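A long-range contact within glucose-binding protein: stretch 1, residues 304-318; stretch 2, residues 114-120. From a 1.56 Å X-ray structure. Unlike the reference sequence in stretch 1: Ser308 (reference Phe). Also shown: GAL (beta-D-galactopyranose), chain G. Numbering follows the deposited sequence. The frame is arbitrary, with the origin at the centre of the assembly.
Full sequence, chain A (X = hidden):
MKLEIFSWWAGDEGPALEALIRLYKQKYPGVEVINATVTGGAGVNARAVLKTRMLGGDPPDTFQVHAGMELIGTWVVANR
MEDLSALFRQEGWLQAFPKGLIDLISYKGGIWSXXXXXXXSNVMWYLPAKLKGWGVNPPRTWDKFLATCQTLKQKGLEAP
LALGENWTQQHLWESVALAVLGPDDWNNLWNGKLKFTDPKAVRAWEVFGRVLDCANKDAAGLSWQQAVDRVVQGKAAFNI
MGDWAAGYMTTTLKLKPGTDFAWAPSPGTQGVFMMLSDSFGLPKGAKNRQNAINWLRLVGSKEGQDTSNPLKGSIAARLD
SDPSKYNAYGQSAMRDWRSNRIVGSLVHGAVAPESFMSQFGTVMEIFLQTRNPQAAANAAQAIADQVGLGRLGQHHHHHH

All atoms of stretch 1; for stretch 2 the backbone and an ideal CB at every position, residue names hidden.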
# COMPACT_ATOMS: atom_id res chain seq x y z
N GLY A 304 14.53 -4.31 14.46
CA GLY A 304 13.28 -4.88 13.92
C GLY A 304 13.10 -4.54 12.44
O GLY A 304 12.95 -5.43 11.61
N GLN A 305 13.16 -3.26 12.11
CA GLN A 305 12.87 -2.79 10.76
C GLN A 305 13.87 -3.25 9.71
O GLN A 305 13.50 -3.50 8.55
CB GLN A 305 12.70 -1.25 10.73
CG GLN A 305 11.53 -0.78 11.59
CD GLN A 305 11.06 0.65 11.30
OE1 GLN A 305 11.50 1.28 10.33
NE2 GLN A 305 10.17 1.15 12.15
N ASP A 306 15.15 -3.34 10.08
CA ASP A 306 16.15 -3.80 9.13
C ASP A 306 16.27 -5.34 9.04
O ASP A 306 16.98 -5.85 8.19
CB ASP A 306 17.51 -3.16 9.43
CG ASP A 306 17.61 -1.73 8.93
OD1 ASP A 306 16.68 -1.22 8.23
OD2 ASP A 306 18.67 -1.11 9.24
N THR A 307 15.60 -6.04 9.95
CA THR A 307 15.39 -7.49 9.84
C THR A 307 14.20 -7.81 8.92
O THR A 307 14.32 -8.65 8.01
CB THR A 307 15.16 -8.09 11.23
OG1 THR A 307 16.32 -7.86 12.05
CG2 THR A 307 14.89 -9.59 11.14
N SER A 308 13.07 -7.15 9.15
CA SER A 308 11.83 -7.49 8.42
C SER A 308 11.73 -6.89 7.03
O SER A 308 11.31 -7.58 6.08
CB SER A 308 10.61 -7.10 9.25
OG SER A 308 10.65 -5.72 9.59
N ASN A 309 12.07 -5.62 6.86
CA ASN A 309 11.79 -4.95 5.60
C ASN A 309 12.51 -5.50 4.38
O ASN A 309 11.93 -5.56 3.31
CB ASN A 309 11.88 -3.42 5.72
CG ASN A 309 10.73 -2.86 6.52
OD1 ASN A 309 9.57 -3.07 6.17
ND2 ASN A 309 11.04 -2.17 7.62
N PRO A 310 13.78 -5.91 4.52
CA PRO A 310 14.41 -6.55 3.35
C PRO A 310 13.64 -7.77 2.80
O PRO A 310 13.69 -8.04 1.59
CB PRO A 310 15.80 -6.94 3.88
CG PRO A 310 16.07 -5.92 4.99
CD PRO A 310 14.72 -5.75 5.65
N LEU A 311 12.95 -8.50 3.67
CA LEU A 311 12.10 -9.63 3.25
C LEU A 311 10.80 -9.17 2.59
O LEU A 311 10.25 -9.84 1.70
CB LEU A 311 11.76 -10.50 4.45
CG LEU A 311 12.94 -11.21 5.10
CD1 LEU A 311 12.55 -11.82 6.46
CD2 LEU A 311 13.45 -12.29 4.15
N LYS A 312 10.30 -8.02 3.04
CA LYS A 312 8.96 -7.52 2.66
C LYS A 312 8.88 -6.81 1.32
O LYS A 312 7.83 -6.86 0.66
CB LYS A 312 8.48 -6.56 3.75
CG LYS A 312 7.02 -6.13 3.67
CD LYS A 312 6.03 -7.19 4.01
CE LYS A 312 4.67 -6.58 4.31
NZ LYS A 312 4.12 -5.90 3.10
N GLY A 313 9.93 -6.10 0.94
CA GLY A 313 9.95 -5.29 -0.28
C GLY A 313 9.75 -3.80 -0.01
O GLY A 313 9.99 -2.97 -0.86
N SER A 314 9.28 -3.49 1.19
CA SER A 314 9.19 -2.12 1.69
C SER A 314 10.57 -1.70 2.16
O SER A 314 11.48 -2.52 2.30
CB SER A 314 8.23 -2.04 2.88
OG SER A 314 8.36 -3.15 3.76
N ILE A 315 10.69 -0.40 2.44
CA ILE A 315 11.88 0.14 3.10
C ILE A 315 11.50 0.46 4.56
O ILE A 315 10.33 0.49 4.93
CB ILE A 315 12.43 1.37 2.34
CG1 ILE A 315 11.45 2.54 2.40
CG2 ILE A 315 12.79 0.97 0.90
CD1 ILE A 315 11.86 3.81 1.64
N ALA A 316 12.52 0.70 5.39
CA ALA A 316 12.27 1.06 6.77
C ALA A 316 11.67 2.47 6.85
O ALA A 316 11.97 3.32 6.01
CB ALA A 316 13.58 1.01 7.57
N ALA A 317 10.84 2.68 7.85
CA ALA A 317 10.35 4.03 8.19
C ALA A 317 11.44 4.84 8.94
O ALA A 317 11.51 6.06 8.82
CB ALA A 317 9.10 3.96 9.02
N ARG A 318 12.27 4.15 9.72
CA ARG A 318 13.33 4.82 10.50
C ARG A 318 14.34 5.47 9.60
O ARG A 318 14.86 4.83 8.67
CB ARG A 318 14.04 3.83 11.41
CG ARG A 318 13.25 3.47 12.64
CD ARG A 318 14.09 2.63 13.55
NE ARG A 318 15.18 3.43 14.12
CZ ARG A 318 15.15 4.00 15.31
NH1 ARG A 318 14.13 3.85 16.14
NH2 ARG A 318 16.20 4.71 15.70
N UNK A 114 2.71 3.14 15.53
CA UNK A 114 4.14 3.09 15.29
C UNK A 114 4.39 2.52 13.90
O UNK A 114 4.07 1.35 13.65
CB UNK A 114 4.85 2.26 16.36
N UNK A 115 4.94 3.34 12.99
CA UNK A 115 5.23 2.86 11.63
C UNK A 115 6.36 1.84 11.59
O UNK A 115 7.39 2.02 12.24
CB UNK A 115 5.59 4.04 10.72
N UNK A 116 6.16 0.77 10.83
CA UNK A 116 7.18 -0.26 10.67
C UNK A 116 7.92 -0.17 9.35
O UNK A 116 9.00 -0.72 9.20
CB UNK A 116 6.54 -1.64 10.80
N UNK A 117 7.33 0.52 8.38
CA UNK A 117 7.85 0.54 7.04
C UNK A 117 7.33 1.72 6.23
O UNK A 117 6.52 2.54 6.71
CB UNK A 117 7.51 -0.77 6.33
N UNK A 118 7.82 1.79 5.01
CA UNK A 118 7.26 2.62 3.95
C UNK A 118 7.15 1.72 2.71
O UNK A 118 8.14 1.13 2.27
CB UNK A 118 8.12 3.86 3.68
N UNK A 119 5.94 1.58 2.18
CA UNK A 119 5.75 1.00 0.85
C UNK A 119 5.46 2.11 -0.17
O UNK A 119 4.94 3.19 0.17
CB UNK A 119 4.61 -0.02 0.87
N UNK A 120 5.76 1.81 -1.42
CA UNK A 120 5.45 2.67 -2.55
C UNK A 120 4.35 2.00 -3.38
O UNK A 120 4.47 0.81 -3.72
CB UNK A 120 6.70 2.94 -3.40
C1 GAL G . -1.16 -3.13 1.68
C2 GAL G . -0.25 -3.32 2.90
C3 GAL G . 1.00 -4.12 2.55
C4 GAL G . 0.63 -5.43 1.85
C5 GAL G . -0.38 -5.12 0.71
C6 GAL G . -0.86 -6.35 -0.08
O1 GAL G . -2.33 -2.44 2.03
O2 GAL G . 0.09 -2.03 3.43
O3 GAL G . 1.73 -4.41 3.73
O4 GAL G . 0.10 -6.30 2.82
O5 GAL G . -1.51 -4.43 1.19
O6 GAL G . -1.73 -7.12 0.70

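Position 114 opens a strand, with phi/psi of -117/114. Its CA-to-CB bond points sideways, and no atom of stretch 1 lies within 5.5 Å of the ideal CB. This contact therefore leaves the choice open; the residue is Val114.

At position 115 the ideal CB lies 3.9 Å from Ala317 CB, a methyl that offers an apolar surface and asks for a compact apolar partner. A phi of -69° also admits proline, without requiring it. The residue is Pro115, whose CB packs 3.9 Å from Ala317 CB. Its carbonyl O sits 2.9 Å from Gln305 NE2.

At position 116 CA-to-CB points away, and the ideal CB is 4.8 Å from Gln305 NE2, so stretch 1 chiefly meets the backbone. Asn309 ND2 donates to the carbonyl O of 116 at 3.0 Å with an angle of 168°, nearly linear, a bond made by the backbone carbonyl, so it does not by itself select a side chain. Many residues would fit, small or branched apolar ones included. The residue is Val116; its CG2 comes 4.3 Å from Gln305 CG and 4.4 Å from Ser308 OG, Ser308 being a departure from the reference sequence.

Position 117 is extended (-160/178) and its ideal CB lies in a polar setting: 3.1 Å from Asn309 OD1, which is tight, 3.4 Å from Ile315 O and 3.6 Å from Ser314 OG. A small side chain or one carrying a donor suits such surroundings, such as serine, threonine or asparagine. The residue is Asn117. With chi1 at 67° (p), its ND2 gives a weak hydrogen bond to Ser314 OG (3.4 Å, 135°), while Ser314 OG itself donates to Asn309 OD1 at 2.7 Å.

Position 118 pairs with Ile315 in a single antiparallel bridge: its N donates to Ile315 O at 2.8 Å, and Ile315 N donates to its O at 3.0 Å. The ideal CB, pointing sideways, is 3.8 Å from Ile315 CG1 and 5.0 Å from Ala317 CA. These neighbours favour an aliphatic side chain, and phi/psi of -132/122 suits a beta-branched one; valine, leucine or isoleucine would serve. The residue is Ile118. Its CB lies 3.7 Å from Ile315 CG1, and its CG1 reaches within 4.3 Å of Ala317 CB.

At position 119 the CB again points sideways, 4.6 Å from Ser314 CB. Lys312 NZ, two residues earlier in stretch 1, lies 6.3 Å from the ideal CB of 119, beside the sugar. An acceptor long enough to reach it would suit: glutamate, glutamine or histidine, with a flat ring also able to lie against Ser314. The residue is His119. Lys312 NZ, near the ring plane, donates to His119 NE2 at 2.8 Å and to GAL O3 at 2.9 Å, so one amine links ring and sugar. Ser314 CB sits over a ring face, 3.4 Å from the ring centroid and 13° off the normal, a CH-pi contact.

Position 120 has nothing of stretch 1 within 5.5 Å of its ideal CB, leaving the residue undetermined here. It is Arg120, whose extended side chain leads away.

Stretch 2 114-120: VPVNIHR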
# COMPACT_ATOMS: atom_id res chain seq x y z
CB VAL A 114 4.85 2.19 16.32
CG1 VAL A 114 6.37 2.21 16.12
CG2 VAL A 114 4.42 2.58 17.74
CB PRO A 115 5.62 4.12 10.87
CG PRO A 115 5.35 5.26 11.79
CD PRO A 115 5.30 4.76 13.17
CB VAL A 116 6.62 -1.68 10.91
CG1 VAL A 116 5.64 -2.09 9.84
CG2 VAL A 116 7.78 -2.70 11.01
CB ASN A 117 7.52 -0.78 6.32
CG ASN A 117 6.03 -0.96 6.05
OD1 ASN A 117 5.24 -0.06 6.27
ND2 ASN A 117 5.65 -2.15 5.56
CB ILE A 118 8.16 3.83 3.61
CG1 ILE A 118 8.33 4.76 4.82
CG2 ILE A 118 7.63 4.59 2.42
CD1 ILE A 118 7.11 5.54 5.23
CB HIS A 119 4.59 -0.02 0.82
CG HIS A 119 4.95 -1.43 1.21
ND1 HIS A 119 5.80 -2.23 0.47
CD2 HIS A 119 4.48 -2.22 2.21
CE1 HIS A 119 5.85 -3.43 1.02
NE2 HIS A 119 5.07 -3.45 2.08
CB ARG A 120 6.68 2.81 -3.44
CG ARG A 120 6.50 3.83 -4.53
CD ARG A 120 7.80 4.09 -5.24
NE ARG A 120 7.67 5.17 -6.20
CZ ARG A 120 8.69 5.68 -6.87
NH1 ARG A 120 9.89 5.20 -6.69
NH2 ARG A 120 8.51 6.68 -7.70
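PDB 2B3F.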